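Local coordinates for protein lactococcus lactis MG1363 DpsA (Lactococcus lactis, PDB 1ZS3) that probably binds DNA and protects it during oxidative stress, as a Dps protein that assembles into a shell of twelve subunits, at residues H33-S36 and N37-I40; M127-T130 and R131-L135. All coordinates share one frame; numbering follows the deposited sequence.

Interaction 1. Residues H33-S36 and N37-I40; sequences HVLS and NLFI
The backbone N of L38 donates to V34 O at 2.9 Å. This is the shortest of the hydrogen bonds that tie H33-S36 to N37-I40. One residue earlier, N37 N reaches H33 O at 3.0 Å. S36 O takes I40 N at 3.1 Å and also has a weak bond from F39 N. F39 N is shared in turn, since it also donates weakly to L35 O. The N37 side chain folds back over the preceding turn. Its CG sits beside the backbone N (chi1 -74°), which lays the amide beside H33 O. That amide is not bonded to H33 O. Its OD1 instead accepts from K98 N, while H33 ND1 is bonded to Y96 O. S36 OG turns back along the helix to G32 O, so this buried hydroxyl is satisfied within its own helix. The N37, L38 and I40 backbone bonds, with the weak one from F39 N to L35 O, are the i to i+4 bonds of an alpha helix. They lie in the first half of helix 27-51, in the four-helix bundle of the ferritin-like Dps fold. The apolar side chains spread round the helix. L35 and L38 run obliquely across each other, and L35 CD2 meets L38 CD1 at 4.0 Å. V34 CG1 makes a looser contact with the same L38 methyl, CD1, at 4.4 Å. L35 continues onto F72 and L79 of helix 55-81, whereas V34 packs on F128 and I129 of helix 111-138. The F39 ring stacks with F93 and meets F72 edge-to-face. F39 also packs on I43 of a second subunit.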
# COMPACT_ATOMS: atom_id res chain seq x y z
N HIS A 33 14.29 3.34 37.31
CA HIS A 33 13.36 4.36 37.65
C HIS A 33 12.64 4.90 36.39
O HIS A 33 11.47 5.31 36.42
CB HIS A 33 14.12 5.48 38.30
CG HIS A 33 14.60 5.22 39.71
ND1 HIS A 33 13.77 4.68 40.77
CD2 HIS A 33 15.78 5.55 40.30
CE1 HIS A 33 14.49 4.63 41.88
NE2 HIS A 33 15.67 5.20 41.65
N VAL A 34 13.38 4.94 35.26
CA VAL A 34 12.84 5.53 34.06
C VAL A 34 11.81 4.58 33.55
O VAL A 34 10.68 4.99 33.33
CB VAL A 34 13.91 5.74 33.00
CG1 VAL A 34 13.26 6.08 31.69
CG2 VAL A 34 14.83 6.85 33.44
N LEU A 35 12.19 3.30 33.49
CA LEU A 35 11.30 2.25 33.01
C LEU A 35 10.09 2.03 33.86
O LEU A 35 9.04 1.57 33.36
CB LEU A 35 12.03 0.90 33.00
CG LEU A 35 13.13 0.78 31.97
CD1 LEU A 35 13.89 -0.49 32.25
CD2 LEU A 35 12.51 0.74 30.56
N SER A 36 10.23 2.30 35.15
CA SER A 36 9.12 2.02 36.07
C SER A 36 8.15 3.17 35.89
O SER A 36 6.94 2.95 35.81
CB SER A 36 9.53 1.82 37.53
OG SER A 36 10.06 0.52 37.76
N ASN A 37 8.71 4.38 35.84
CA ASN A 37 7.94 5.56 35.49
C ASN A 37 7.16 5.38 34.18
O ASN A 37 6.00 5.76 34.09
CB ASN A 37 8.84 6.81 35.42
CG ASN A 37 9.25 7.32 36.81
OD1 ASN A 37 8.81 6.79 37.82
ND2 ASN A 37 10.14 8.32 36.85
N LEU A 38 7.79 4.78 33.16
CA LEU A 38 7.16 4.55 31.87
C LEU A 38 5.88 3.77 32.06
O LEU A 38 4.85 4.14 31.51
CB LEU A 38 8.08 3.83 30.90
CG LEU A 38 9.17 4.71 30.31
CD1 LEU A 38 10.09 3.82 29.54
CD2 LEU A 38 8.59 5.85 29.46
N PHE A 39 5.95 2.69 32.83
CA PHE A 39 4.81 1.79 32.95
C PHE A 39 3.72 2.35 33.80
O PHE A 39 2.55 2.06 33.55
CB PHE A 39 5.22 0.42 33.44
CG PHE A 39 4.53 -0.66 32.72
CD1 PHE A 39 5.15 -1.35 31.71
CD2 PHE A 39 3.22 -0.92 33.00
CE1 PHE A 39 4.49 -2.33 31.04
CE2 PHE A 39 2.54 -1.90 32.31
CZ PHE A 39 3.18 -2.61 31.34
N ILE A 40 4.05 3.17 34.80
CA ILE A 40 3.00 3.67 35.67
C ILE A 40 2.31 4.80 34.93
O ILE A 40 1.11 4.89 35.01
CB ILE A 40 3.56 4.05 37.12
CG1 ILE A 40 3.10 3.00 38.12
CG2 ILE A 40 3.08 5.38 37.59
CD1 ILE A 40 3.57 1.62 37.80

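Interaction 2. Residues M127-T130 and R131-L135; sequences MFIT and RAIKL
I133 N donates to I129 O at 2.9 Å. I133 CG1 lies alongside the same oxygen, 3.4 Å from I129 O. The next bond toward the N-terminus runs from A132 N to F128 O at 3.1 Å. K134 N makes a weak bond to T130 O. R131 adds a side-chain bond to this backbone set. Its chain bends at chi3 (-107°) and turns back toward the preceding turn, where NE makes a weak bond to M127 O at 3.4 Å. The oxygen lies at the edge of the guanidinium, near its plane. The same fold-back carries the R131 guanidinium over the face of the F128 ring. CZ is 5.3 Å from the ring centroid and 13° off the ring normal, so any cation-pi attraction is at most weak. T130 and K134 lie side by side and point the same way. A bend at the end of the lysine chain (chi4 132°) leaves NZ 3.6 Å from T130 CG2. K134 NZ also has a weak, long ion pair with E140 of a third subunit. On the buried side, I129 and I133 meet obliquely through CG2 and CD1, 4.1 Å apart. I129 packs on L151, Y152 and N155 of helix 142-165, and I133 on V148 of the same helix. I133 also packs on F142 of the third subunit. F128 and A132 face helix 27-51, where the F128 ring meets H33 edge-to-face. The arrangement is that of an amphipathic helix in a four-helix bundle, the ferritin-like core of Dps proteins.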
# COMPACT_ATOMS: atom_id res chain seq x y z
N MET A 127 14.00 14.46 34.94
CA MET A 127 15.10 14.53 35.93
C MET A 127 15.92 13.24 35.93
O MET A 127 17.13 13.31 36.06
CB MET A 127 14.57 14.77 37.36
CG MET A 127 14.08 16.20 37.68
SD MET A 127 12.80 16.17 39.01
CE MET A 127 11.43 17.39 38.35
N PHE A 128 15.24 12.10 35.77
CA PHE A 128 15.86 10.79 35.78
C PHE A 128 16.46 10.34 34.43
O PHE A 128 17.41 9.56 34.41
CB PHE A 128 14.83 9.76 36.22
CG PHE A 128 14.34 9.94 37.62
CD1 PHE A 128 13.48 10.99 37.95
CD2 PHE A 128 14.75 9.07 38.63
CE1 PHE A 128 13.03 11.15 39.25
CE2 PHE A 128 14.30 9.25 39.92
CZ PHE A 128 13.43 10.28 40.23
N ILE A 129 15.82 10.76 33.33
CA ILE A 129 16.25 10.40 31.98
C ILE A 129 17.55 11.11 31.71
O ILE A 129 18.50 10.50 31.26
CB ILE A 129 15.11 10.77 30.98
CG1 ILE A 129 14.02 9.69 31.02
CG2 ILE A 129 15.62 10.96 29.61
CD1 ILE A 129 12.62 10.13 30.55
N THR A 130 17.54 12.41 31.98
CA THR A 130 18.71 13.27 31.91
C THR A 130 19.96 12.60 32.48
O THR A 130 21.01 12.56 31.84
CB THR A 130 18.40 14.61 32.60
OG1 THR A 130 17.85 15.52 31.63
CG2 THR A 130 19.62 15.32 33.11
N ARG A 131 19.81 12.06 33.68
CA ARG A 131 20.89 11.41 34.39
C ARG A 131 21.28 10.12 33.69
O ARG A 131 22.45 9.83 33.56
CB ARG A 131 20.49 11.15 35.86
CG ARG A 131 20.47 12.42 36.72
CD ARG A 131 20.40 12.18 38.24
NE ARG A 131 19.07 12.50 38.78
CZ ARG A 131 18.66 12.25 40.04
NH1 ARG A 131 17.42 12.61 40.40
NH2 ARG A 131 19.48 11.65 40.91
N ALA A 132 20.30 9.34 33.23
CA ALA A 132 20.61 8.09 32.58
C ALA A 132 21.36 8.31 31.22
O ALA A 132 22.15 7.47 30.79
CB ALA A 132 19.36 7.29 32.37
N ILE A 133 21.13 9.44 30.55
CA ILE A 133 21.86 9.77 29.35
C ILE A 133 23.29 9.91 29.73
O ILE A 133 24.13 9.26 29.13
CB ILE A 133 21.34 11.05 28.71
CG1 ILE A 133 19.94 10.76 28.15
CG2 ILE A 133 22.33 11.61 27.66
CD1 ILE A 133 19.18 11.98 27.78
N LYS A 134 23.57 10.79 30.70
CA LYS A 134 24.94 11.11 31.10
C LYS A 134 25.70 9.86 31.57
O LYS A 134 26.87 9.70 31.23
CB LYS A 134 24.97 12.17 32.19
CG LYS A 134 24.45 13.56 31.81
CD LYS A 134 24.59 14.52 32.99
CE LYS A 134 23.85 15.85 32.80
NZ LYS A 134 23.01 16.23 34.03
N LEU A 135 25.05 8.98 32.33
CA LEU A 135 25.67 7.76 32.85
C LEU A 135 25.96 6.84 31.70
O LEU A 135 27.04 6.25 31.64
CB LEU A 135 24.81 7.03 33.90
CG LEU A 135 24.58 7.78 35.24
CD1 LEU A 135 23.86 6.92 36.27
CD2 LEU A 135 25.89 8.37 35.81

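Overall arrangement
Interactions 1 and 2 each span about two turns of a long helix in the same bundle, with centres about 13 Å apart. Interaction 1 comes first along the chain, on helix 27-51. Interaction 2 follows on helix 111-138. The two stretches pack directly on each other: H33 CB lies 3.7 Å from F128 CD2, and V34 CG1 lies 3.8 Å from I129 CG1. Interaction 1 sits close to the centre of the chain, about 3 Å from it. Interaction 2 lies about 12 Å out and is only partly buried. Both approach other copies of the protein, but different ones, so the two stretches face separate neighbouring subunits of the twelve-chain assembly.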